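Pullulanase (Bacillus acidopullulyticus, PDB 2WAN) hydrolyses alpha-1,6-glucosidic linkages in pullulan and at the branch points of starch-type polysaccharides, as a debranching glycoside hydrolase. Local coordinates at residues N316-V321 against D393-A398; S328-A333 against T364-V369; N513-E518 against N608-E613. All blocks are in the same frame, centred on the assembly; numbering follows the deposited sequence. Where two conformers were deposited one is given.

How the contacts relate
Contacts 1 and 2 both belong to the carbohydrate-binding module 48 region, their centres about 10 Å apart, and meet directly: strand 319-322 pairs with strand 326-332, Val321 N lies 2.8 Å from Ser328 O, and Asp317 OD2 forms a salt bridge of 2.9 Å with Arg330 NE. Contact 3 belongs to the catalytic (beta/alpha)8 barrel, its centre about 11 Å from that of contact 1. Segment 393-398 joins the two regions: Pro394 O is 3.1 Å from Asn515 ND2, a probable hydrogen bond, and Arg397 reaches Tyr609 in a cation-pi contact. Contacts 2 and 3 do not touch, their nearest atoms being about 11 Å apart.

Contact 1: N316-V321 against D393-A398; sequences NDLGNV and DPYARA
Tyr395 lays its phenol ring over the side chain of Leu318, whose CB sits 3.6 Å from the ring centroid and only 10° off the ring normal, a CH-pi contact centred on one face. Leu318 CD1 lies toward the phenolic end, 3.7 Å from Tyr395 OH. Tyr395 CG, set beside its own backbone N (chi1 -79°), comes next to Leu318 O, which also lies 3.4 Å from Tyr395 CD2. The hydroxyl itself is bound to Asp605, on the helix 597-614 of the catalytic domain, and Phe602 of that helix meets the ring edge to face.

Gly319 passes close beside the root of the tyrosine, its CA 3.5 Å from Tyr395 CB. That CB stands close to where a beta carbon of Gly319 would lie, and the backbone here adopts angles used mainly by glycine. The strand that starts at Gly319 belongs to the beta-sandwich of the carbohydrate-binding module 48, so the contact joins this strand to the turn that follows strand 388-391. That turn, type I from Asp393 to Ala396, is reinforced as an Asx turn: Asp393 OD1 accepts from Tyr395 N at 2.9 Å, the donor standing well above the carboxylate plane. The other oxygen, OD2, is turned to Gly319 CA at 3.2 Å and is also gripped by the hydroxyls of Tyr378 and Tyr380, which fixes the carboxylate between strand and turn.

No direct hydrogen bond crosses between the segments; two waters do this work at Asn320. One accepts from Asn320 N and lies 2.8 Å from Tyr395 O, to which it probably donates. The other donates to Asn320 OD1 and accepts from Arg397 N, tying the amide to the residue beyond the turn.

Contact 2: S328-A333 against T364-V369; sequences SFRVWA and TWKLQV
Strands 328-332 and 364-369 run antiparallel, their axes 4.6 Å apart at closest approach, with hydrogen-bonded pairs at Phe329-Leu367 and Val331-Trp365. They are neighbouring strands in the beta-sandwich of the carbohydrate-binding module 48. On the face carrying Arg330, Thr364 and Lys366, a bend at chi3 (-69°) turns NE of the arginine off the line of its chain, NE being engaged by Asp317. Arg330 NH1 donates to Thr364 OG1 at 3.0 Å, in the guanidinium plane, and Thr364 OG1 is also bonded to Asp361. Lys366 lies alongside Arg330, pointing the same way, with CB over the centre of one guanidinium face; their like-charged ends share a water that accepts from Arg330 NH2 and Lys366 NZ, which probably eases their repulsion. Thr364 CG2 meets the edge of the Trp332 ring at CD1, 3.8 Å away. On the other face Phe329 packs on Leu341 and, with Val331, on Tyr380, while Trp365 rests on Asn338 and Val339. There Phe329 CE1 packs on Val369 CG2 at 3.7 Å, and Val331 CG1 on Trp365 CB. Trp365 NE1 makes a weak 3.4 Å bond to Ala333 O, and a water accepting from NE1 donates to that same oxygen at 2.8 Å.

Contact 3: N513-E518 against N608-E613; sequences NYNVPE and NYWVNE
A single direct hydrogen bond crosses between the two segments: Trp610 NE1 donates to Tyr514 O at 2.9 Å, with an N-H...O angle of 148°. The oxygen lies 12° out of the indole plane. Trp610 CG, anti to its carbonyl carbon (chi1 -78°), starts the indole off from the helix toward the corner of the loop.

A water adds a second polar link, donating to Asn515 O at 2.6 Å and accepting from Tyr609 OH, where it lies in the plane of the phenol ring. Consecutive aromatic residues of the helix thus reach consecutive carbonyls of the type I turn Asn513-Val516.

This helix, 597-614, immediately precedes barrel strand 618-621, and the turn comes at the end of strand 511-513; the contact packs a helix of the catalytic (beta/alpha)8 barrel, the fold of the alpha-amylase family, against a loop that lies between two of its strands.

Van der Waals contacts fill in around these bonds. Asn515 CB rests 4.1 Å from Tyr609 CD2, its amide perpendicular to the phenol ring. That amide is held from outside the segments, OD1 by Ser606 and ND2 by Pro394 O. At the far end of the indole, Trp610 CH2 touches Pro517 CG at 4.0 Å, and both side chains also pack on Leu534 of helix 529-543.

Contact 1: N316-V321 against D393-A398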
loop_
_atom_site.group_PDB
_atom_site.type_symbol
_atom_site.label_atom_id
_atom_site.label_comp_id
_atom_site.label_asym_id
_atom_site.label_seq_id
_atom_site.Cartn_x
_atom_site.Cartn_y
_atom_site.Cartn_z
ATOM N N ASN A 316 -17.430 2.632 -18.050
ATOM C CA ASN A 316 -17.661 2.062 -16.718
ATOM C C ASN A 316 -18.273 0.658 -16.774
ATOM O O ASN A 316 -18.774 0.163 -15.765
ATOM C CB ASN A 316 -18.566 2.997 -15.895
ATOM C CG ASN A 316 -19.952 3.202 -16.540
ATOM O OD1 ASN A 316 -20.332 2.501 -17.484
ATOM N ND2 ASN A 316 -20.706 4.167 -16.025
ATOM N N ASP A 317 -18.190 0.014 -17.946
ATOM C CA ASP A 317 -18.875 -1.246 -18.205
ATOM C C ASP A 317 -17.958 -2.465 -18.402
ATOM O O ASP A 317 -18.402 -3.495 -18.933
ATOM C CB ASP A 317 -19.830 -1.103 -19.408
ATOM C CG ASP A 317 -19.098 -0.852 -20.708
ATOM O OD1 ASP A 317 -17.994 -0.266 -20.678
ATOM O OD2 ASP A 317 -19.635 -1.232 -21.769
ATOM N N LEU A 318 -16.693 -2.385 -17.987
ATOM C CA LEU A 318 -15.883 -3.611 -18.022
ATOM C C LEU A 318 -16.506 -4.685 -17.114
ATOM O O LEU A 318 -16.987 -4.383 -16.003
ATOM C CB LEU A 318 -14.407 -3.357 -17.680
ATOM C CG LEU A 318 -13.619 -2.484 -18.678
ATOM C CD1 LEU A 318 -12.175 -2.278 -18.173
ATOM C CD2 LEU A 318 -13.608 -3.101 -20.071
ATOM N N GLY A 319 -16.511 -5.922 -17.605
ATOM C CA GLY A 319 -17.139 -7.041 -16.918
ATOM C C GLY A 319 -18.445 -7.447 -17.576
ATOM O O GLY A 319 -18.583 -7.327 -18.799
ATOM N N ASN A 320 -19.387 -7.945 -16.785
ATOM C CA ASN A 320 -20.727 -8.251 -17.304
ATOM C C ASN A 320 -21.759 -7.320 -16.684
ATOM O O ASN A 320 -21.647 -6.934 -15.514
ATOM C CB ASN A 320 -21.107 -9.731 -17.113
ATOM C CG ASN A 320 -21.268 -10.118 -15.645
ATOM O OD1 ASN A 320 -20.301 -10.550 -14.981
ATOM N ND2 ASN A 320 -22.481 -9.972 -15.129
ATOM N N VAL A 321 -22.732 -6.917 -17.487
ATOM C CA VAL A 321 -23.801 -6.041 -17.009
ATOM C C VAL A 321 -25.093 -6.788 -17.274
ATOM O O VAL A 321 -25.509 -6.938 -18.429
ATOM C CB VAL A 321 -23.808 -4.674 -17.722
ATOM C CG1 VAL A 321 -25.004 -3.819 -17.234
ATOM C CG2 VAL A 321 -22.481 -3.938 -17.484
ATOM N N ASP A 393 -13.136 -13.472 -16.035
ATOM C CA ASP A 393 -13.252 -12.028 -16.096
ATOM C C ASP A 393 -12.692 -11.388 -14.808
ATOM O O ASP A 393 -13.206 -11.669 -13.733
ATOM C CB ASP A 393 -14.729 -11.673 -16.229
ATOM C CG ASP A 393 -14.964 -10.245 -16.689
ATOM O OD1 ASP A 393 -14.092 -9.389 -16.471
ATOM O OD2 ASP A 393 -16.038 -9.984 -17.308
ATOM N N PRO A 394 -11.661 -10.516 -14.920
ATOM C CA PRO A 394 -11.159 -9.816 -13.721
ATOM C C PRO A 394 -12.247 -9.000 -13.013
ATOM O O PRO A 394 -12.123 -8.706 -11.814
ATOM C CB PRO A 394 -10.085 -8.878 -14.292
ATOM C CG PRO A 394 -9.564 -9.621 -15.482
ATOM C CD PRO A 394 -10.836 -10.191 -16.104
ATOM N N TYR A 395 -13.295 -8.642 -13.754
ATOM C CA TYR A 395 -14.414 -7.888 -13.204
ATOM C C TYR A 395 -15.593 -8.749 -12.725
ATOM O O TYR A 395 -16.615 -8.187 -12.354
ATOM C CB TYR A 395 -14.915 -6.848 -14.229
ATOM C CG TYR A 395 -14.067 -5.598 -14.319
ATOM C CD1 TYR A 395 -12.839 -5.607 -14.998
ATOM C CD2 TYR A 395 -14.486 -4.401 -13.711
ATOM C CE1 TYR A 395 -12.045 -4.451 -15.092
ATOM C CE2 TYR A 395 -13.697 -3.233 -13.791
ATOM C CZ TYR A 395 -12.479 -3.274 -14.494
ATOM O OH TYR A 395 -11.680 -2.158 -14.558
ATOM N N ALA A 396 -15.471 -10.083 -12.742
ATOM C CA ALA A 396 -16.559 -10.954 -12.283
ATOM C C ALA A 396 -16.920 -10.624 -10.832
ATOM O O ALA A 396 -16.022 -10.364 -10.014
ATOM C CB ALA A 396 -16.146 -12.446 -12.377
ATOM N N ARG A 397 -18.223 -10.693 -10.520
ATOM C CA ARG A 397 -18.728 -10.412 -9.179
ATOM C C ARG A 397 -19.054 -11.663 -8.376
ATOM O O ARG A 397 -19.347 -11.563 -7.181
ATOM C CB ARG A 397 -19.991 -9.542 -9.226
ATOM C CG ARG A 397 -19.919 -8.306 -10.117
ATOM C CD ARG A 397 -18.626 -7.491 -9.932
ATOM N NE ARG A 397 -18.805 -6.139 -10.481
ATOM C CZ ARG A 397 -17.829 -5.244 -10.600
ATOM N NH1 ARG A 397 -16.589 -5.544 -10.242
ATOM N NH2 ARG A 397 -18.095 -4.032 -11.073
ATOM N N ALA A 398 -19.057 -12.819 -9.043
ATOM C CA ALA A 398 -19.310 -14.127 -8.431
ATOM C C ALA A 398 -18.606 -15.181 -9.308
ATOM O O ALA A 398 -18.178 -14.868 -10.436
ATOM C CB ALA A 398 -20.809 -14.394 -8.344
HETATM O O HOH W 1 -20.542 -11.368 -12.115
HETATM O O HOH W 2 -18.920 -7.623 -13.845
#

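Contact 2: S328-A333 against T364-V369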
loop_
_atom_site.group_PDB
_atom_site.type_symbol
_atom_site.label_atom_id
_atom_site.label_comp_id
_atom_site.label_asym_id
_atom_site.label_seq_id
_atom_site.Cartn_x
_atom_site.Cartn_y
_atom_site.Cartn_z
ATOM N N SER A 328 -24.556 -7.874 -21.229
ATOM C CA SER A 328 -23.463 -7.360 -22.057
ATOM C C SER A 328 -22.126 -7.628 -21.378
ATOM O O SER A 328 -22.016 -7.517 -20.146
ATOM C CB SER A 328 -23.616 -5.859 -22.284
ATOM O OG SER A 328 -24.811 -5.594 -23.007
ATOM N N PHE A 329 -21.128 -7.959 -22.196
ATOM C CA PHE A 329 -19.794 -8.326 -21.724
ATOM C C PHE A 329 -18.804 -7.384 -22.380
ATOM O O PHE A 329 -18.984 -6.984 -23.539
ATOM C CB PHE A 329 -19.453 -9.768 -22.094
ATOM C CG PHE A 329 -20.429 -10.786 -21.552
ATOM C CD1 PHE A 329 -21.646 -11.031 -22.198
ATOM C CD2 PHE A 329 -20.124 -11.507 -20.393
ATOM C CE1 PHE A 329 -22.543 -11.981 -21.695
ATOM C CE2 PHE A 329 -21.007 -12.467 -19.885
ATOM C CZ PHE A 329 -22.227 -12.702 -20.542
ATOM N N ARG A 330 -17.771 -7.007 -21.630
ATOM C CA ARG A 330 -16.691 -6.192 -22.184
ATOM C C ARG A 330 -15.396 -6.485 -21.458
ATOM O O ARG A 330 -15.375 -6.560 -20.220
ATOM C CB ARG A 330 -16.996 -4.689 -22.129
ATOM C CG ARG A 330 -16.010 -3.869 -23.003
ATOM C CD ARG A 330 -16.244 -2.369 -22.934
ATOM N NE ARG A 330 -17.496 -1.945 -23.574
ATOM C CZ ARG A 330 -17.599 -1.538 -24.840
ATOM N NH1 ARG A 330 -16.534 -1.509 -25.628
ATOM N NH2 ARG A 330 -18.775 -1.157 -25.317
ATOM N N VAL A 331 -14.334 -6.688 -22.240
ATOM C CA VAL A 331 -13.003 -7.013 -21.704
ATOM C C VAL A 331 -11.936 -6.234 -22.472
ATOM O O VAL A 331 -12.049 -6.051 -23.695
ATOM C CB VAL A 331 -12.715 -8.554 -21.754
ATOM C CG1 VAL A 331 -12.689 -9.082 -23.212
ATOM C CG2 VAL A 331 -11.415 -8.908 -21.017
ATOM N N TRP A 332 -10.911 -5.761 -21.756
ATOM C CA TRP A 332 -9.794 -5.047 -22.372
ATOM C C TRP A 332 -8.692 -6.029 -22.758
ATOM O O TRP A 332 -8.092 -6.669 -21.896
ATOM C CB TRP A 332 -9.254 -3.979 -21.405
ATOM C CG TRP A 332 -8.238 -3.037 -22.026
ATOM C CD1 TRP A 332 -8.458 -2.118 -23.019
ATOM C CD2 TRP A 332 -6.857 -2.928 -21.672
ATOM N NE1 TRP A 332 -7.282 -1.444 -23.310
ATOM C CE2 TRP A 332 -6.289 -1.921 -22.492
ATOM C CE3 TRP A 332 -6.043 -3.575 -20.726
ATOM C CZ2 TRP A 332 -4.935 -1.553 -22.400
ATOM C CZ3 TRP A 332 -4.701 -3.216 -20.641
ATOM C CH2 TRP A 332 -4.162 -2.213 -21.475
ATOM N N ALA A 333 -8.446 -6.173 -24.060
ATOM C CA ALA A 333 -7.431 -7.114 -24.542
ATOM C C ALA A 333 -6.801 -6.564 -25.828
ATOM O O ALA A 333 -7.032 -7.101 -26.924
ATOM C CB ALA A 333 -8.033 -8.492 -24.778
ATOM N N THR A 364 -10.720 -2.863 -26.430
ATOM C CA THR A 364 -11.722 -3.730 -25.814
ATOM C C THR A 364 -12.425 -4.635 -26.828
ATOM O O THR A 364 -12.447 -4.360 -28.032
ATOM C CB THR A 364 -12.786 -2.954 -24.987
ATOM O OG1 THR A 364 -13.633 -2.188 -25.860
ATOM C CG2 THR A 364 -12.120 -2.030 -23.960
ATOM N N TRP A 365 -12.997 -5.716 -26.307
ATOM C CA TRP A 365 -13.868 -6.609 -27.056
ATOM C C TRP A 365 -15.197 -6.645 -26.319
ATOM O O TRP A 365 -15.241 -6.666 -25.082
ATOM C CB TRP A 365 -13.263 -8.010 -27.136
ATOM C CG TRP A 365 -12.005 -8.100 -27.976
ATOM C CD1 TRP A 365 -10.774 -7.579 -27.681
ATOM C CD2 TRP A 365 -11.864 -8.778 -29.232
ATOM N NE1 TRP A 365 -9.876 -7.876 -28.689
ATOM C CE2 TRP A 365 -10.519 -8.618 -29.648
ATOM C CE3 TRP A 365 -12.747 -9.498 -30.051
ATOM C CZ2 TRP A 365 -10.032 -9.165 -30.846
ATOM C CZ3 TRP A 365 -12.261 -10.039 -31.246
ATOM C CH2 TRP A 365 -10.920 -9.863 -31.632
ATOM N N LYS A 366 -16.289 -6.657 -27.076
ATOM C CA LYS A 366 -17.608 -6.569 -26.471
ATOM C C LYS A 366 -18.586 -7.566 -27.070
ATOM O O LYS A 366 -18.396 -8.057 -28.191
ATOM C CB LYS A 366 -18.168 -5.153 -26.601
ATOM C CG LYS A 366 -18.581 -4.776 -28.034
ATOM C CD LYS A 366 -19.243 -3.423 -28.085
ATOM C CE LYS A 366 -19.874 -3.180 -29.458
ATOM N NZ LYS A 366 -20.554 -1.853 -29.515
ATOM N N LEU A 367 -19.645 -7.852 -26.321
ATOM C CA LEU A 367 -20.754 -8.647 -26.857
ATOM C C LEU A 367 -22.004 -8.493 -26.015
ATOM O O LEU A 367 -21.943 -8.550 -24.776
ATOM C CB LEU A 367 -20.388 -10.133 -26.952
ATOM C CG LEU A 367 -21.376 -11.019 -27.720
ATOM C CD1 LEU A 367 -21.418 -10.582 -29.200
ATOM C CD2 LEU A 367 -20.970 -12.482 -27.600
ATOM N N GLN A 368 -23.136 -8.291 -26.688
ATOM C CA GLN A 368 -24.433 -8.373 -26.027
ATOM C C GLN A 368 -25.061 -9.726 -26.352
ATOM O O GLN A 368 -25.138 -10.121 -27.517
ATOM C CB GLN A 368 -25.352 -7.227 -26.460
ATOM C CG GLN A 368 -26.642 -7.147 -25.648
ATOM C CD GLN A 368 -27.560 -6.023 -26.091
ATOM O OE1 GLN A 368 -28.783 -6.185 -26.133
ATOM N NE2 GLN A 368 -26.977 -4.878 -26.426
ATOM N N VAL A 369 -25.497 -10.424 -25.315
ATOM C CA VAL A 369 -26.139 -11.726 -25.449
ATOM C C VAL A 369 -27.583 -11.611 -24.983
ATOM O O VAL A 369 -27.843 -11.286 -23.828
ATOM C CB VAL A 369 -25.390 -12.819 -24.646
ATOM C CG1 VAL A 369 -26.012 -14.197 -24.902
ATOM C CG2 VAL A 369 -23.899 -12.823 -24.999
HETATM O O HOH W 3 -24.759 -3.893 -24.961
HETATM O O HOH W 4 -19.134 0.286 -27.774
HETATM O O HOH W 5 -7.223 -6.757 -29.659
#

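Contact 3: N513-E518 against N608-E613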
loop_
_atom_site.group_PDB
_atom_site.type_symbol
_atom_site.label_atom_id
_atom_site.label_comp_id
_atom_site.label_asym_id
_atom_site.label_seq_id
_atom_site.Cartn_x
_atom_site.Cartn_y
_atom_site.Cartn_z
ATOM N N ASN A 513 -9.396 -13.166 -7.147
ATOM C CA ASN A 513 -10.609 -12.530 -7.729
ATOM C C ASN A 513 -10.995 -11.315 -6.880
ATOM O O ASN A 513 -11.685 -11.429 -5.863
ATOM C CB ASN A 513 -11.785 -13.524 -7.871
ATOM C CG ASN A 513 -11.365 -14.825 -8.557
ATOM O OD1 ASN A 513 -11.353 -14.942 -9.802
ATOM N ND2 ASN A 513 -10.995 -15.792 -7.756
ATOM N N TYR A 514 -10.516 -10.150 -7.298
ATOM C CA TYR A 514 -10.590 -8.952 -6.452
ATOM C C TYR A 514 -11.995 -8.475 -6.108
ATOM O O TYR A 514 -12.179 -7.779 -5.103
ATOM C CB TYR A 514 -9.808 -7.798 -7.075
ATOM C CG TYR A 514 -8.299 -7.945 -6.992
ATOM C CD1 TYR A 514 -7.610 -7.631 -5.812
ATOM C CD2 TYR A 514 -7.567 -8.372 -8.096
ATOM C CE1 TYR A 514 -6.231 -7.748 -5.733
ATOM C CE2 TYR A 514 -6.176 -8.502 -8.023
ATOM C CZ TYR A 514 -5.524 -8.180 -6.827
ATOM O OH TYR A 514 -4.157 -8.292 -6.728
ATOM N N ASN A 515 -12.980 -8.826 -6.935
ATOM C CA ASN A 515 -14.332 -8.283 -6.774
ATOM C C ASN A 515 -15.353 -9.303 -6.289
ATOM O O ASN A 515 -16.568 -9.115 -6.440
ATOM C CB ASN A 515 -14.754 -7.636 -8.092
ATOM C CG ASN A 515 -13.803 -6.546 -8.473
ATOM O OD1 ASN A 515 -13.639 -5.585 -7.712
ATOM N ND2 ASN A 515 -13.114 -6.707 -9.598
ATOM N N VAL A 516 -14.835 -10.368 -5.681
ATOM C CA VAL A 516 -15.636 -11.494 -5.172
ATOM C C VAL A 516 -15.277 -11.719 -3.694
ATOM O O VAL A 516 -14.101 -11.720 -3.355
ATOM C CB VAL A 516 -15.332 -12.815 -5.953
ATOM C CG1 VAL A 516 -16.125 -14.006 -5.395
ATOM C CG2 VAL A 516 -15.577 -12.639 -7.489
ATOM N N PRO A 517 -16.290 -11.915 -2.812
ATOM C CA PRO A 517 -16.012 -12.258 -1.417
ATOM C C PRO A 517 -15.396 -13.642 -1.285
ATOM O O PRO A 517 -15.782 -14.570 -2.011
ATOM C CB PRO A 517 -17.411 -12.268 -0.773
ATOM C CG PRO A 517 -18.237 -11.386 -1.659
ATOM C CD PRO A 517 -17.743 -11.745 -3.036
ATOM N N GLU A 518 -14.445 -13.780 -0.362
ATOM C CA GLU A 518 -13.857 -15.091 -0.078
ATOM C C GLU A 518 -14.914 -16.152 0.271
ATOM O O GLU A 518 -15.720 -15.964 1.189
ATOM C CB GLU A 518 -12.814 -14.981 1.035
ATOM C CG GLU A 518 -12.258 -16.354 1.471
ATOM C CD GLU A 518 -11.577 -17.119 0.347
ATOM O OE1 GLU A 518 -10.980 -16.481 -0.545
ATOM O OE2 GLU A 518 -11.606 -18.397 0.357
ATOM N N ASN A 608 -14.274 1.417 -5.914
ATOM C CA ASN A 608 -15.604 2.015 -6.086
ATOM C C ASN A 608 -16.705 0.976 -5.946
ATOM O O ASN A 608 -17.731 1.249 -5.328
ATOM C CB ASN A 608 -15.733 2.721 -7.433
ATOM C CG ASN A 608 -15.224 4.150 -7.381
ATOM O OD1 ASN A 608 -15.948 5.066 -6.986
ATOM N ND2 ASN A 608 -13.975 4.346 -7.778
ATOM N N TYR A 609 -16.476 -0.201 -6.532
ATOM C CA TYR A 609 -17.459 -1.289 -6.508
ATOM C C TYR A 609 -17.683 -1.751 -5.062
ATOM O O TYR A 609 -18.841 -1.931 -4.640
ATOM C CB TYR A 609 -17.001 -2.476 -7.378
ATOM C CG TYR A 609 -17.854 -3.710 -7.181
ATOM C CD1 TYR A 609 -19.180 -3.758 -7.659
ATOM C CD2 TYR A 609 -17.358 -4.828 -6.506
ATOM C CE1 TYR A 609 -19.969 -4.904 -7.484
ATOM C CE2 TYR A 609 -18.147 -5.976 -6.310
ATOM C CZ TYR A 609 -19.452 -6.004 -6.803
ATOM O OH TYR A 609 -20.237 -7.122 -6.602
ATOM N N TRP A 610 -16.599 -1.967 -4.312
ATOM C CA TRP A 610 -16.757 -2.406 -2.921
ATOM C C TRP A 610 -17.522 -1.387 -2.059
ATOM O O TRP A 610 -18.385 -1.752 -1.247
ATOM C CB TRP A 610 -15.401 -2.779 -2.300
ATOM C CG TRP A 610 -14.963 -4.138 -2.772
ATOM C CD1 TRP A 610 -14.104 -4.409 -3.799
ATOM C CD2 TRP A 610 -15.420 -5.407 -2.283
ATOM N NE1 TRP A 610 -13.966 -5.770 -3.965
ATOM C CE2 TRP A 610 -14.771 -6.409 -3.049
ATOM C CE3 TRP A 610 -16.316 -5.797 -1.266
ATOM C CZ2 TRP A 610 -14.973 -7.784 -2.828
ATOM C CZ3 TRP A 610 -16.520 -7.176 -1.031
ATOM C CH2 TRP A 610 -15.844 -8.152 -1.820
ATOM N N VAL A 611 -17.231 -0.104 -2.237
ATOM C CA VAL A 611 -17.998 0.912 -1.508
ATOM C C VAL A 611 -19.462 0.943 -1.972
ATOM O O VAL A 611 -20.384 0.959 -1.158
ATOM C CB VAL A 611 -17.355 2.306 -1.669
ATOM C CG1 VAL A 611 -18.318 3.402 -1.155
ATOM C CG2 VAL A 611 -15.994 2.335 -0.911
ATOM N N ASN A 612 -19.680 0.969 -3.284
ATOM C CA ASN A 612 -21.046 1.108 -3.798
ATOM C C ASN A 612 -21.923 -0.121 -3.530
ATOM O O ASN A 612 -23.062 0.018 -3.073
ATOM C CB ASN A 612 -21.027 1.449 -5.285
ATOM C CG ASN A 612 -20.572 2.888 -5.570
ATOM O OD1 ASN A 612 -20.833 3.830 -4.799
ATOM N ND2 ASN A 612 -19.889 3.059 -6.702
ATOM N N GLU A 613 -21.388 -1.321 -3.776
ATOM C CA GLU A 613 -22.192 -2.540 -3.652
ATOM C C GLU A 613 -22.296 -3.062 -2.217
ATOM O O GLU A 613 -23.375 -3.550 -1.788
ATOM C CB GLU A 613 -21.631 -3.640 -4.574
ATOM C CG GLU A 613 -22.431 -4.919 -4.633
ATOM C CD GLU A 613 -23.826 -4.736 -5.259
ATOM O OE1 GLU A 613 -23.993 -3.827 -6.115
ATOM O OE2 GLU A 613 -24.738 -5.503 -4.888
HETATM O O HOH W 6 -19.018 -9.371 -5.688
#